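Local structure of beta-lactamase (6NHS) at residues F115-V118 and L119-I123; D184-Q187 and D188-Y192. The protein probably hydrolyses the amide bond of beta-lactam antibiotics, as a class D serine beta-lactamase. All coordinates share one frame; numbering follows the deposited sequence.

Interaction 1. Residues F115-V118 and L119-I123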
ATOM      1  N   PHE A 115     -11.995   8.587   5.571  1.00 22.71           N
ATOM      2  CA  PHE A 115     -11.298   8.489   6.853  1.00 20.21           C
ATOM      3  C   PHE A 115      -9.867   9.001   6.727  1.00 23.46           C
ATOM      4  O   PHE A 115      -9.404   9.815   7.537  1.00 20.94           O
ATOM      5  CB  PHE A 115     -11.325   7.029   7.327  1.00 20.54           C
ATOM      6  CG  PHE A 115     -10.757   6.803   8.711  1.00 20.14           C
ATOM      7  CD1 PHE A 115      -9.392   6.628   8.905  1.00 22.64           C
ATOM      8  CD2 PHE A 115     -11.599   6.713   9.814  1.00 20.33           C
ATOM      9  CE1 PHE A 115      -8.875   6.403  10.178  1.00 22.52           C
ATOM     10  CE2 PHE A 115     -11.089   6.478  11.082  1.00 21.25           C
ATOM     11  CZ  PHE A 115      -9.733   6.324  11.265  1.00 21.74           C
ATOM     12  N   TYR A 116      -9.161   8.563   5.687  1.00 24.22           N
ATOM     13  CA  TYR A 116      -7.774   8.970   5.514  1.00 24.11           C
ATOM     14  C   TYR A 116      -7.645  10.399   5.014  1.00 24.87           C
ATOM     15  O   TYR A 116      -6.597  11.021   5.220  1.00 23.56           O
ATOM     16  CB  TYR A 116      -7.082   7.983   4.578  1.00 22.47           C
ATOM     17  CG  TYR A 116      -6.673   6.735   5.316  1.00 23.80           C
ATOM     18  CD1 TYR A 116      -5.407   6.627   5.866  1.00 22.61           C
ATOM     19  CD2 TYR A 116      -7.566   5.685   5.502  1.00 23.96           C
ATOM     20  CE1 TYR A 116      -5.026   5.502   6.556  1.00 24.42           C
ATOM     21  CE2 TYR A 116      -7.196   4.552   6.199  1.00 23.72           C
ATOM     22  CZ  TYR A 116      -5.921   4.466   6.720  1.00 25.68           C
ATOM     23  OH  TYR A 116      -5.527   3.344   7.408  1.00 24.78           O
ATOM     24  N   GLN A 117      -8.683  10.947   4.380  1.00 22.57           N
ATOM     25  CA  GLN A 117      -8.650  12.365   4.044  1.00 26.11           C
ATOM     26  C   GLN A 117      -8.731  13.228   5.300  1.00 26.52           C
ATOM     27  O   GLN A 117      -8.072  14.272   5.385  1.00 24.62           O
ATOM     28  CB  GLN A 117      -9.777  12.699   3.070  1.00 26.49           C
ATOM     29  CG  GLN A 117      -9.540  12.153   1.662  1.00 27.19           C
ATOM     30  CD  GLN A 117     -10.713  12.425   0.742  1.00 30.19           C
ATOM     31  OE1 GLN A 117     -11.857  12.109   1.069  1.00 27.72           O
ATOM     32  NE2 GLN A 117     -10.439  13.034  -0.402  1.00 30.00           N
ATOM     33  N   VAL A 118      -9.527  12.811   6.290  1.00 23.93           N
ATOM     34  CA  VAL A 118      -9.532  13.515   7.574  1.00 22.36           C
ATOM     35  C   VAL A 118      -8.145  13.462   8.204  1.00 22.72           C
ATOM     36  O   VAL A 118      -7.623  14.477   8.683  1.00 24.76           O
ATOM     37  CB  VAL A 118     -10.594  12.922   8.521  1.00 26.13           C
ATOM     38  CG1 VAL A 118     -10.506  13.589   9.898  1.00 27.00           C
ATOM     39  CG2 VAL A 118     -11.996  13.073   7.936  1.00 25.21           C
ATOM     40  N   LEU A 119      -7.526  12.276   8.206  1.00 21.13           N
ATOM     41  CA  LEU A 119      -6.201  12.138   8.810  1.00 24.42           C
ATOM     42  C   LEU A 119      -5.202  13.083   8.156  1.00 23.39           C
ATOM     43  O   LEU A 119      -4.435  13.761   8.846  1.00 22.19           O
ATOM     44  CB  LEU A 119      -5.712  10.695   8.699  1.00 24.65           C
ATOM     45  CG  LEU A 119      -6.514   9.610   9.432  1.00 25.32           C
ATOM     46  CD1 LEU A 119      -5.817   8.266   9.276  1.00 24.16           C
ATOM     47  CD2 LEU A 119      -6.681   9.947  10.917  1.00 21.67           C
ATOM     48  N   ALA A 120      -5.223  13.161   6.821  1.00 22.85           N
ATOM     49  CA  ALA A 120      -4.271  14.007   6.107  1.00 25.60           C
ATOM     50  C   ALA A 120      -4.487  15.480   6.425  1.00 26.78           C
ATOM     51  O   ALA A 120      -3.518  16.227   6.600  1.00 28.90           O
ATOM     52  CB  ALA A 120      -4.380  13.759   4.602  1.00 24.61           C
ATOM     53  N   ARG A 121      -5.750  15.920   6.486  1.00 25.39           N
ATOM     54  CA  ARG A 121      -6.030  17.311   6.829  1.00 27.26           C
ATOM     55  C   ARG A 121      -5.524  17.643   8.223  1.00 26.67           C
ATOM     56  O   ARG A 121      -4.955  18.719   8.445  1.00 27.59           O
ATOM     57  CB  ARG A 121      -7.532  17.601   6.734  1.00 26.45           C
ATOM     58  CG  ARG A 121      -8.116  17.528   5.333  1.00 29.33           C
ATOM     59  CD  ARG A 121      -9.632  17.853   5.336  1.00 29.49           C
ATOM     60  NE  ARG A 121     -10.240  17.353   4.111  1.00 28.74           N
ATOM     61  CZ  ARG A 121     -11.130  16.370   4.045  1.00 28.91           C
ATOM     62  NH1 ARG A 121     -11.587  15.793   5.152  1.00 25.02           N
ATOM     63  NH2 ARG A 121     -11.583  15.982   2.858  1.00 28.72           N
ATOM     64  N   LYS A 122      -5.721  16.731   9.176  1.00 24.53           N
ATOM     65  CA  LYS A 122      -5.314  16.995  10.553  1.00 27.34           C
ATOM     66  C   LYS A 122      -3.796  16.949  10.702  1.00 28.36           C
ATOM     67  O   LYS A 122      -3.223  17.717  11.482  1.00 28.24           O
ATOM     68  CB  LYS A 122      -5.987  15.995  11.490  1.00 23.56           C
ATOM     69  CG  LYS A 122      -7.508  16.178  11.571  1.00 26.42           C
ATOM     70  CD  LYS A 122      -8.151  15.118  12.454  1.00 27.38           C
ATOM     71  CE  LYS A 122      -7.843  15.331  13.927  1.00 30.43           C
ATOM     72  NZ  LYS A 122      -8.515  14.263  14.751  1.00 25.94           N
ATOM     73  N   ILE A 123      -3.131  16.047   9.974  1.00 26.79           N
ATOM     74  CA  ILE A 123      -1.670  16.099   9.900  1.00 24.71           C
ATOM     75  C   ILE A 123      -1.228  17.458   9.374  1.00 27.21           C
ATOM     76  O   ILE A 123      -0.367  18.126   9.956  1.00 28.32           O
ATOM     77  CB  ILE A 123      -1.130  14.951   9.026  1.00 22.86           C
ATOM     78  CG1 ILE A 123      -1.346  13.604   9.734  1.00 22.19           C
ATOM     79  CG2 ILE A 123       0.367  15.193   8.710  1.00 23.42           C
ATOM     80  CD1 ILE A 123      -1.279  12.368   8.834  1.00 23.35           C
TER
HETATM   81  O   HOH W   1     -13.504  13.929   2.240  1.00 33.13           O

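Interaction 2. Residues D184-Q187 and D188-Y192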
ATOM      1  N   ASP A 184       3.858  -1.243  15.658  1.00 28.92           N
ATOM      2  CA  ASP A 184       3.042  -2.380  16.071  1.00 31.43           C
ATOM      3  C   ASP A 184       1.603  -2.231  15.595  1.00 30.56           C
ATOM      4  O   ASP A 184       0.995  -3.196  15.118  1.00 29.45           O
ATOM      5  CB  ASP A 184       3.067  -2.526  17.597  1.00 31.59           C
ATOM      6  CG  ASP A 184       4.396  -3.038  18.125  1.00 36.77           C
ATOM      7  OD1 ASP A 184       5.233  -3.506  17.327  1.00 36.88           O
ATOM      8  OD2 ASP A 184       4.597  -2.964  19.352  1.00 37.70           O
ATOM      9  N   LEU A 185       1.035  -1.032  15.729  1.00 29.88           N
ATOM     10  CA  LEU A 185      -0.362  -0.840  15.345  1.00 29.13           C
ATOM     11  C   LEU A 185      -0.537  -0.974  13.838  1.00 26.35           C
ATOM     12  O   LEU A 185      -1.453  -1.659  13.371  1.00 26.48           O
ATOM     13  CB  LEU A 185      -0.861   0.522  15.835  1.00 29.33           C
ATOM     14  CG  LEU A 185      -0.960   0.687  17.351  1.00 33.63           C
ATOM     15  CD1 LEU A 185      -1.299   2.132  17.716  1.00 34.74           C
ATOM     16  CD2 LEU A 185      -1.989  -0.275  17.928  1.00 34.38           C
ATOM     17  N   VAL A 186       0.343  -0.344  13.059  1.00 23.36           N
ATOM     18  CA  VAL A 186       0.176  -0.374  11.608  1.00 25.88           C
ATOM     19  C   VAL A 186       0.438  -1.772  11.060  1.00 28.32           C
ATOM     20  O   VAL A 186      -0.278  -2.248  10.168  1.00 25.48           O
ATOM     21  CB  VAL A 186       1.075   0.683  10.947  1.00 24.92           C
ATOM     22  CG1 VAL A 186       1.034   0.539   9.430  1.00 24.85           C
ATOM     23  CG2 VAL A 186       0.619   2.091  11.373  1.00 22.59           C
ATOM     24  N   GLN A 187       1.462  -2.454  11.574  1.00 28.00           N
ATOM     25  CA  GLN A 187       1.724  -3.811  11.113  1.00 27.10           C
ATOM     26  C   GLN A 187       0.554  -4.734  11.425  1.00 29.34           C
ATOM     27  O   GLN A 187       0.284  -5.665  10.663  1.00 27.30           O
ATOM     28  CB  GLN A 187       3.027  -4.333  11.726  1.00 28.19           C
ATOM     29  CG  GLN A 187       4.259  -3.634  11.129  1.00 30.50           C
ATOM     30  CD  GLN A 187       5.563  -4.011  11.803  1.00 39.20           C
ATOM     31  OE1 GLN A 187       5.636  -4.151  13.029  1.00 41.95           O
ATOM     32  NE2 GLN A 187       6.613  -4.168  10.997  1.00 38.43           N
ATOM     33  N   ASP A 188      -0.182  -4.467  12.508  1.00 30.84           N
ATOM     34  CA  ASP A 188      -1.322  -5.317  12.831  1.00 25.81           C
ATOM     35  C   ASP A 188      -2.491  -5.078  11.884  1.00 25.55           C
ATOM     36  O   ASP A 188      -3.134  -6.040  11.442  1.00 25.02           O
ATOM     37  CB  ASP A 188      -1.758  -5.106  14.278  1.00 25.61           C
ATOM     38  CG  ASP A 188      -2.765  -6.142  14.728  1.00 29.23           C
ATOM     39  OD1 ASP A 188      -2.386  -7.319  14.874  1.00 32.29           O
ATOM     40  OD2 ASP A 188      -3.944  -5.785  14.928  1.00 31.40           O
ATOM     41  N   ILE A 189      -2.798  -3.814  11.566  1.00 25.16           N
ATOM     42  CA  ILE A 189      -3.937  -3.557  10.689  1.00 27.84           C
ATOM     43  C   ILE A 189      -3.637  -3.943   9.244  1.00 27.01           C
ATOM     44  O   ILE A 189      -4.571  -4.088   8.448  1.00 26.57           O
ATOM     45  CB  ILE A 189      -4.411  -2.086  10.748  1.00 27.04           C
ATOM     46  CG1 ILE A 189      -3.469  -1.168   9.968  1.00 28.07           C
ATOM     47  CG2 ILE A 189      -4.592  -1.611  12.203  1.00 25.38           C
ATOM     48  CD1 ILE A 189      -3.913   0.307   9.993  1.00 30.81           C
HETATM   49  N   MSE A 190      -2.366  -4.117   8.884  1.00 23.36           N
HETATM   50  CA  MSE A 190      -1.987  -4.580   7.549  1.00 27.26           C
HETATM   51  C   MSE A 190      -2.236  -6.073   7.331  1.00 28.74           C
HETATM   52  O   MSE A 190      -2.145  -6.549   6.206  1.00 27.84           O
HETATM   53  CB  MSE A 190      -0.506  -4.292   7.273  1.00 25.51           C
HETATM   54  CG  MSE A 190      -0.164  -2.824   7.057  1.00 27.39           C
HETATM   55 SE   MSE A 190       1.756  -2.586   6.861  0.73 29.74          SE
HETATM   56  CE  MSE A 190       1.996  -3.564   5.185  1.00 30.60           C
ATOM     57  N   ILE A 191      -2.528  -6.821   8.397  1.00 28.52           N
ATOM     58  CA  ILE A 191      -2.689  -8.266   8.247  1.00 27.78           C
ATOM     59  C   ILE A 191      -3.845  -8.539   7.297  1.00 30.46           C
ATOM     60  O   ILE A 191      -4.986  -8.137   7.553  1.00 28.30           O
ATOM     61  CB  ILE A 191      -2.911  -8.944   9.605  1.00 30.42           C
ATOM     62  CG1 ILE A 191      -1.660  -8.852  10.485  1.00 28.83           C
ATOM     63  CG2 ILE A 191      -3.333 -10.418   9.402  1.00 32.38           C
ATOM     64  CD1 ILE A 191      -1.879  -9.404  11.903  1.00 29.54           C
ATOM     65  N   TYR A 192      -3.549  -9.216   6.189  1.00 29.62           N
ATOM     66  CA  TYR A 192      -4.538  -9.568   5.177  1.00 31.24           C
ATOM     67  C   TYR A 192      -4.957 -11.030   5.245  1.00 33.59           C
ATOM     68  O   TYR A 192      -6.147 -11.345   5.113  1.00 29.89           O
ATOM     69  CB  TYR A 192      -3.990  -9.260   3.773  1.00 33.37           C
ATOM     70  CG  TYR A 192      -4.914  -9.697   2.662  1.00 39.51           C
ATOM     71  CD1 TYR A 192      -6.067  -8.978   2.373  1.00 45.20           C
ATOM     72  CD2 TYR A 192      -4.648 -10.837   1.913  1.00 37.78           C
ATOM     73  CE1 TYR A 192      -6.926  -9.379   1.367  1.00 49.03           C
ATOM     74  CE2 TYR A 192      -5.498 -11.243   0.903  1.00 41.97           C
ATOM     75  CZ  TYR A 192      -6.635 -10.510   0.635  1.00 48.74           C
ATOM     76  OH  TYR A 192      -7.490 -10.909  -0.367  1.00 53.64           O
TER

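Interaction 1. Residues F115-V118 and L119-I123
Leu119 sends its CD1 methyl back along the helix to the rings of Phe115 and Tyr116. The methyl lies 3.7 Å from Phe115 CE1, and it makes an off-centre CH-pi contact with Tyr116, Leu119 CD1 standing 4.2 Å from the centroid of the Tyr116 ring. The Phe115 side chain gets there because its CG is anti to the backbone N (chi1 -174°), which swings CE1 round to the leucine. The hydroxyl of Tyr116 is hydrogen-bonded to Ser70.

On another side of the helix the extended Arg121 chain runs back over Gln117, laying one face of its guanidinium over Gln117 CB, 3.8 Å from Arg121 NH2. A water in the guanidinium plane joins the two ends, donating to Gln117 OE1 (2.7 Å) and accepting from Arg121 NH2 (2.9 Å). Asp149 holds both residues from outside, through a salt bridge to Arg121 and its backbone O to Gln117 NE2. Lys122 runs alongside Val118, Lys122 CD 3.8 Å from Val118 CG1, before the chain bends at chi3 (72°) and NZ hydrogen-bonds to Val78 O.

Four successive i to i+4 backbone bonds, from Leu119 N to Phe115 O through Lys122 N to Val118 O, mark a regular amphipathic alpha-helix of the all-helical region in the serine beta-lactamase fold.

Interaction 2. Residues D184-Q187 and D188-Y192
Met190, a selenomethionine, rests its CG and SE against Val186, while its terminal methyl leads away: Met190 CG lies 3.2 Å from Val186 O, and Met190 SE sits 4.1 Å from Val186 CG1, where the two side chains cross at a slant. With chi1 at -72° the CG is set beside the backbone N, close to that carbonyl, and the bend at chi3 then turns the methyl off the extended line. The same Val186 O accepts the backbone N-H of Met190 at 3.1 Å, with a rather bent N-H...O angle of 140°.

One residue earlier, Ile189 N bonds more directly to Leu185 O, at 3.1 Å. Ile189 holds CG1 between its backbone N and carbonyl carbon (chi1 76°), which brings Ile189 CG1 to 3.4 Å from Val186 O while Ile189 CG2 meets Leu185 O at 3.3 Å. Asp188 N is shared between Asp184 O and, weakly, Leu185 O.

The chain leaves helix 180-189 through Met190 and enters strand 191-194, an edge strand of the six-stranded antiparallel sheet in the serine beta-lactamase fold. Ile191 already follows the new course, although Ile191 CG1 remains 3.7 Å from Gln187 O.

Farther out, Val186 packs on Ser70, Leu71 and Leu74 of helix 65-76, whereas Ile189 and Met190 both touch Phe108 of helix 104-110. A salt bridge to Arg105 secures Asp188, and Gln187 O accepts a hydrogen bond from Arg201 NE in strand 198-207.

From the N terminus, the chain passes through strands 35-41 and 46-50 and helices 65-76 and 104-110, then forms interaction 1 within helix 113-123. Helices 125-135, 151-154 and 161-172 follow before interaction 2, which spans the end of helix 180-189 and the start of strand 191-194. Each backbone bond closes about a single turn, so neither contact closes a long loop, and the two lie in series, neither nesting nor crossing. The centres of interactions 1 and 2 are about 19 Å apart. Helices 65-76 and 104-110 link them, each receiving side chains from both, with Ser70 and Phe108 as shared residues. Interaction 2 also carries the chain from helix 180-189 into the edge strand of the main sheet.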